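Local coordinates for protein gamma-glutamyltranspeptidase (Streptomyces lincolnensis, PDB 6J3A) that is an LmbA-like homologue of gamma-glutamyltranspeptidase, of unproven reaction but probably an Ntn-type hydrolase or transferase, at residues A[95-100]-A[460-465]; A[363-367]-A[464-469]. All blocks are in the same frame, centred on the assembly; numbering follows the deposited sequence.

Interaction 1 of 2, residues A[95-100]-A[460-465]; sequences LDLVPG and LQMTWL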
loop_
_atom_site.group_PDB
_atom_site.type_symbol
_atom_site.label_atom_id
_atom_site.label_comp_id
_atom_site.label_asym_id
_atom_site.label_seq_id
_atom_site.Cartn_x
_atom_site.Cartn_y
_atom_site.Cartn_z
ATOM N N LEU A 95 -6.947 34.521 -32.497
ATOM C CA LEU A 95 -6.235 33.806 -31.453
ATOM C C LEU A 95 -4.738 33.886 -31.711
ATOM O O LEU A 95 -4.290 33.802 -32.853
ATOM C CB LEU A 95 -6.693 32.341 -31.403
ATOM C CG LEU A 95 -8.148 32.090 -30.947
ATOM C CD1 LEU A 95 -8.609 30.656 -31.227
ATOM C CD2 LEU A 95 -8.348 32.436 -29.472
ATOM N N ASP A 96 -3.976 34.073 -30.641
ATOM C CA ASP A 96 -2.511 33.997 -30.700
ATOM C C ASP A 96 -1.987 32.662 -30.178
ATOM O O ASP A 96 -0.995 32.141 -30.679
ATOM C CB ASP A 96 -1.893 35.161 -29.921
ATOM C CG ASP A 96 -1.905 36.459 -30.710
ATOM O OD1 ASP A 96 -2.680 36.592 -31.692
ATOM O OD2 ASP A 96 -1.120 37.354 -30.339
ATOM N N LEU A 97 -2.663 32.132 -29.166
ATOM C CA LEU A 97 -2.386 30.818 -28.613
ATOM C C LEU A 97 -3.609 29.946 -28.817
ATOM O O LEU A 97 -4.731 30.450 -28.931
ATOM C CB LEU A 97 -2.102 30.933 -27.118
ATOM C CG LEU A 97 -0.942 31.854 -26.734
ATOM C CD1 LEU A 97 -1.019 32.257 -25.269
ATOM C CD2 LEU A 97 0.384 31.172 -27.033
ATOM N N VAL A 98 -3.395 28.636 -28.855
ATOM C CA VAL A 98 -4.500 27.690 -28.815
ATOM C C VAL A 98 -5.118 27.779 -27.417
ATOM O O VAL A 98 -4.393 27.800 -26.425
ATOM C CB VAL A 98 -4.040 26.252 -29.095
ATOM C CG1 VAL A 98 -5.183 25.256 -28.885
ATOM C CG2 VAL A 98 -3.501 26.135 -30.511
ATOM N N PRO A 99 -6.455 27.847 -27.333
ATOM C CA PRO A 99 -7.081 27.947 -26.014
ATOM C C PRO A 99 -6.833 26.744 -25.092
ATOM O O PRO A 99 -6.692 25.615 -25.562
ATOM C CB PRO A 99 -8.579 28.051 -26.338
ATOM C CG PRO A 99 -8.659 28.518 -27.748
ATOM C CD PRO A 99 -7.428 28.010 -28.431
ATOM N N GLY A 100 -6.797 27.006 -23.787
ATOM C CA GLY A 100 -6.684 25.960 -22.782
ATOM C C GLY A 100 -7.908 25.068 -22.684
ATOM O O GLY A 100 -7.816 23.937 -22.204
ATOM N N LEU A 460 -4.177 19.855 -28.204
ATOM C CA LEU A 460 -3.724 20.842 -29.207
ATOM C C LEU A 460 -3.255 22.160 -28.595
ATOM O O LEU A 460 -2.587 22.944 -29.263
ATOM C CB LEU A 460 -4.798 21.113 -30.267
ATOM C CG LEU A 460 -5.275 19.885 -31.045
ATOM C CD1 LEU A 460 -6.327 20.258 -32.072
ATOM C CD2 LEU A 460 -4.118 19.201 -31.742
ATOM N N GLN A 461 -3.575 22.391 -27.325
ATOM C CA GLN A 461 -3.074 23.559 -26.604
ATOM C C GLN A 461 -1.561 23.687 -26.572
ATOM O O GLN A 461 -1.041 24.778 -26.370
ATOM C CB GLN A 461 -3.646 23.618 -25.186
ATOM C CG GLN A 461 -2.933 22.790 -24.138
ATOM C CD GLN A 461 -3.572 22.969 -22.784
ATOM O OE1 GLN A 461 -3.282 23.936 -22.071
ATOM N NE2 GLN A 461 -4.465 22.054 -22.425
ATOM N N MET A 462 -0.869 22.566 -26.759
ATOM C CA MET A 462 0.584 22.510 -26.701
ATOM C C MET A 462 1.299 22.846 -28.011
ATOM O O MET A 462 2.512 23.058 -28.010
ATOM C CB MET A 462 0.995 21.124 -26.212
ATOM C CG MET A 462 0.280 20.719 -24.925
ATOM S SD MET A 462 1.122 19.425 -24.008
ATOM C CE MET A 462 0.270 19.572 -22.453
ATOM N N THR A 463 0.557 22.917 -29.111
ATOM C CA THR A 463 1.100 23.361 -30.394
ATOM C C THR A 463 1.246 24.876 -30.412
ATOM O O THR A 463 0.819 25.571 -29.488
ATOM C CB THR A 463 0.167 22.988 -31.550
ATOM O OG1 THR A 463 -1.099 23.620 -31.348
ATOM C CG2 THR A 463 -0.022 21.491 -31.636
ATOM N N TRP A 464 1.842 25.376 -31.486
ATOM C CA TRP A 464 1.978 26.808 -31.709
ATOM C C TRP A 464 1.169 27.293 -32.904
ATOM O O TRP A 464 1.153 26.642 -33.956
ATOM C CB TRP A 464 3.435 27.141 -31.957
ATOM C CG TRP A 464 4.320 26.961 -30.777
ATOM C CD1 TRP A 464 5.377 26.109 -30.675
ATOM C CD2 TRP A 464 4.246 27.670 -29.534
ATOM N NE1 TRP A 464 5.976 26.244 -29.449
ATOM C CE2 TRP A 464 5.305 27.195 -28.723
ATOM C CE3 TRP A 464 3.400 28.669 -29.029
ATOM C CZ2 TRP A 464 5.541 27.679 -27.425
ATOM C CZ3 TRP A 464 3.639 29.155 -27.733
ATOM C CH2 TRP A 464 4.702 28.651 -26.949
ATOM N N LEU A 465 0.522 28.450 -32.731
ATOM C CA LEU A 465 -0.154 29.151 -33.821
ATOM C C LEU A 465 0.843 30.025 -34.592
ATOM O O LEU A 465 0.858 31.257 -34.481
ATOM C CB LEU A 465 -1.318 29.982 -33.278
ATOM C CG LEU A 465 -2.420 29.206 -32.557
ATOM C CD1 LEU A 465 -3.550 30.143 -32.188
ATOM C CD2 LEU A 465 -2.971 28.058 -33.395
HETATM O O HOH W 1 -6.706 21.868 -20.911
#
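Leu95 meets Leu465 at the start of this contact, its CB 3.9 Å from Leu465 CD1. At Asp96 the backbone does the touching. Its carbonyl O lies 3.4 Å from Leu465 CB. Leu97 gives both its main chain and its tip. Leu465 CD1 packs against the Leu97 carbonyl carbon, while Leu97 CD2 meets Trp464 CZ3 at the edge of the indole, near the ring plane. The Leu97 and Trp464 side chains lie side by side and point the same way. Val98 carries the centre of the contact. Its CG1 stands anti to the backbone N (chi1 173°) and rests on Gln461 CA at 3.5 Å. The other methyl, CG2, lies 3.5 Å from Leu465 CD2, and the two side chains cross at about a right angle. Val98 also covers Leu460 O. Thr463 N and, at 2.6 Å, Thr463 OG1 both bond to Leu460 O, so this buried carbonyl has two donors although Val98 covers it. Beyond Pro99, one water joins Gly100 O to Gln461 NE2. No direct hydrogen bond crosses between the segments. Gln461 NE2 also bonds Thr458 O, and its OE1 takes Tyr548 N. The contact packs the loop between helices 87-92 and 111-122 against the loop between strands 454-455 and 486-490, with Tyr90 of helix 87-92 touching Leu460 and Leu465.

Interaction 2 of 2, residues A[363-367]-A[464-469]; sequences RLSAH and WLEEGL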
loop_
_atom_site.group_PDB
_atom_site.type_symbol
_atom_site.label_atom_id
_atom_site.label_comp_id
_atom_site.label_asym_id
_atom_site.label_seq_id
_atom_site.Cartn_x
_atom_site.Cartn_y
_atom_site.Cartn_z
ATOM N N ARG A 363 15.112 27.582 -34.608
ATOM C CA ARG A 363 14.009 28.521 -34.804
ATOM C C ARG A 363 12.937 28.301 -33.746
ATOM O O ARG A 363 12.367 27.210 -33.619
ATOM C CB ARG A 363 13.394 28.439 -36.204
ATOM C CG ARG A 363 12.986 29.822 -36.727
ATOM C CD ARG A 363 11.644 29.859 -37.439
ATOM N NE ARG A 363 11.724 29.294 -38.783
ATOM C CZ ARG A 363 10.767 29.384 -39.706
ATOM N NH1 ARG A 363 10.961 28.824 -40.900
ATOM N NH2 ARG A 363 9.622 30.031 -39.456
ATOM N N LEU A 364 12.666 29.369 -33.009
ATOM C CA LEU A 364 11.817 29.331 -31.836
ATOM C C LEU A 364 10.497 30.021 -32.144
ATOM O O LEU A 364 10.417 30.882 -33.025
ATOM C CB LEU A 364 12.517 30.045 -30.673
ATOM C CG LEU A 364 13.668 29.324 -29.965
ATOM C CD1 LEU A 364 14.444 30.295 -29.074
ATOM C CD2 LEU A 364 13.141 28.149 -29.150
ATOM N N SER A 365 9.460 29.638 -31.410
ATOM C CA SER A 365 8.181 30.356 -31.446
ATOM C C SER A 365 8.345 31.786 -30.940
ATOM O O SER A 365 9.170 32.063 -30.064
ATOM C CB SER A 365 7.107 29.633 -30.617
ATOM O OG SER A 365 6.305 30.536 -29.872
ATOM N N ALA A 366 7.526 32.678 -31.489
ATOM C CA ALA A 366 7.509 34.091 -31.099
ATOM C C ALA A 366 7.169 34.274 -29.608
ATOM O O ALA A 366 7.629 35.226 -28.976
ATOM C CB ALA A 366 6.523 34.853 -31.970
ATOM N N HIS A 367 6.382 33.344 -29.063
ATOM C CA HIS A 367 6.029 33.295 -27.633
ATOM C C HIS A 367 7.075 32.701 -26.663
ATOM O O HIS A 367 6.859 32.691 -25.437
ATOM C CB HIS A 367 4.749 32.481 -27.482
ATOM C CG HIS A 367 3.543 33.162 -28.026
ATOM N ND1 HIS A 367 3.111 32.995 -29.326
ATOM C CD2 HIS A 367 2.678 34.023 -27.444
ATOM C CE1 HIS A 367 2.026 33.723 -29.519
ATOM N NE2 HIS A 367 1.744 34.358 -28.394
ATOM N N TRP A 464 1.842 25.376 -31.486
ATOM C CA TRP A 464 1.978 26.808 -31.709
ATOM C C TRP A 464 1.169 27.293 -32.904
ATOM O O TRP A 464 1.153 26.642 -33.956
ATOM C CB TRP A 464 3.435 27.141 -31.957
ATOM C CG TRP A 464 4.320 26.961 -30.777
ATOM C CD1 TRP A 464 5.377 26.109 -30.675
ATOM C CD2 TRP A 464 4.246 27.670 -29.534
ATOM N NE1 TRP A 464 5.976 26.244 -29.449
ATOM C CE2 TRP A 464 5.305 27.195 -28.723
ATOM C CE3 TRP A 464 3.400 28.669 -29.029
ATOM C CZ2 TRP A 464 5.541 27.679 -27.425
ATOM C CZ3 TRP A 464 3.639 29.155 -27.733
ATOM C CH2 TRP A 464 4.702 28.651 -26.949
ATOM N N LEU A 465 0.522 28.450 -32.731
ATOM C CA LEU A 465 -0.154 29.151 -33.821
ATOM C C LEU A 465 0.843 30.025 -34.592
ATOM O O LEU A 465 0.858 31.257 -34.481
ATOM C CB LEU A 465 -1.318 29.982 -33.278
ATOM C CG LEU A 465 -2.420 29.206 -32.557
ATOM C CD1 LEU A 465 -3.550 30.143 -32.188
ATOM C CD2 LEU A 465 -2.971 28.058 -33.395
ATOM N N GLU A 466 1.667 29.355 -35.388
ATOM C CA GLU A 466 2.788 29.973 -36.087
ATOM C C GLU A 466 3.347 28.914 -36.998
ATOM O O GLU A 466 3.617 27.805 -36.544
ATOM C CB GLU A 466 3.860 30.417 -35.095
ATOM C CG GLU A 466 5.006 31.206 -35.694
ATOM C CD GLU A 466 5.910 31.818 -34.631
ATOM O OE1 GLU A 466 5.574 31.766 -33.429
ATOM O OE2 GLU A 466 6.981 32.355 -34.981
ATOM N N GLU A 467 3.513 29.248 -38.273
ATOM C CA GLU A 467 3.976 28.289 -39.270
ATOM C C GLU A 467 5.490 28.066 -39.228
ATOM O O GLU A 467 6.238 28.851 -38.631
ATOM C CB GLU A 467 3.542 28.727 -40.677
ATOM C CG GLU A 467 2.054 28.543 -40.971
ATOM C CD GLU A 467 1.627 27.084 -41.149
ATOM O OE1 GLU A 467 0.506 26.856 -41.647
ATOM O OE2 GLU A 467 2.389 26.154 -40.802
ATOM N N GLY A 468 5.907 26.963 -39.846
ATOM C CA GLY A 468 7.314 26.655 -40.087
ATOM C C GLY A 468 8.101 26.066 -38.929
ATOM O O GLY A 468 9.330 26.020 -39.002
ATOM N N LEU A 469 7.419 25.609 -37.873
ATOM C CA LEU A 469 8.098 25.083 -36.672
ATOM C C LEU A 469 7.825 23.586 -36.503
ATOM O O LEU A 469 6.807 23.097 -37.001
ATOM C CB LEU A 469 7.644 25.829 -35.420
ATOM C CG LEU A 469 7.688 27.354 -35.410
ATOM C CD1 LEU A 469 6.772 27.860 -34.312
ATOM C CD2 LEU A 469 9.097 27.879 -35.200
HETATM O O HOH W 2 9.394 33.139 -34.433
#
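Ser365 sets its side chain over the face of the Trp464 indole, and the same residue forms an ST turn, its OG accepting from His367 N at 2.9 Å. Two irregular loops of a gamma-glutamyltranspeptidase family member, of the Ntn-hydrolase clan, meet here. One follows helix 334-341, and the other lies between strands 454-455 and 486-490.

The aromatic contacts centre on Trp464. Ser365 CB makes a CH-pi contact, 3.6 Å from the centroid of the five-membered ring and 10° off its normal. Ser365 OG sits over the same ring system, 3.5 Å from Trp464 CD2. The His367 ring runs nearly parallel to the six-membered ring but is slid so far aside that they barely overlap. Closer contact comes from His367 CB, 3.5 Å from Trp464 CZ3. The indole NE1 bonds Glu317 OE2, and Arg550 adds a cation-pi contact. Were Trp464 an alanine, Ser365 CB would probably lose the aromatic face beneath it and Glu317 its indole donor.

The polar contacts gather on Glu466. Its chain is extended, with CG anti to the backbone N (chi1 -174°), and this carries the carboxylate up to the other loop. OE1 accepts from Ala366 N through its syn lone pair at 2.9 Å, and the bond is almost straight (175°). One water donates to both Glu466 OE2 and Leu364 O, a second, water-carried link beside the direct bond.

The apolar contacts involve Leu469. Its CD1 faces Ser365 CA and CB, while CD2 lies 3.9 Å from Arg363 CD. The Leu469 and Arg363 side chains cross at about a right angle.

The Arg363 guanidinium makes a contact of another kind: one face lies over Gly468 O, which is 3.7 Å from Arg363 CZ.

Overall arrangement
Interaction 1 and interaction 2 have centres 11 Å apart, on the same side of the chain's centre. They share Trp464 and Leu465. Along the chain come 95-100, then 363-367, then the continuous run 460-469 that both contacts use. This run lies in the loop between strands 454-455 and 486-490. Its earlier part packs against the loop after helix 87-92, and its later part against the one after helix 334-341. The two partner loops also touch each other, as Leu97 CD2 lies 3.7 Å from His367 CD2. Segment 460-469 thus joins loops from distant parts of one gamma-glutamyltranspeptidase family region into a single patch, buried at interaction 1 and only partly buried at interaction 2.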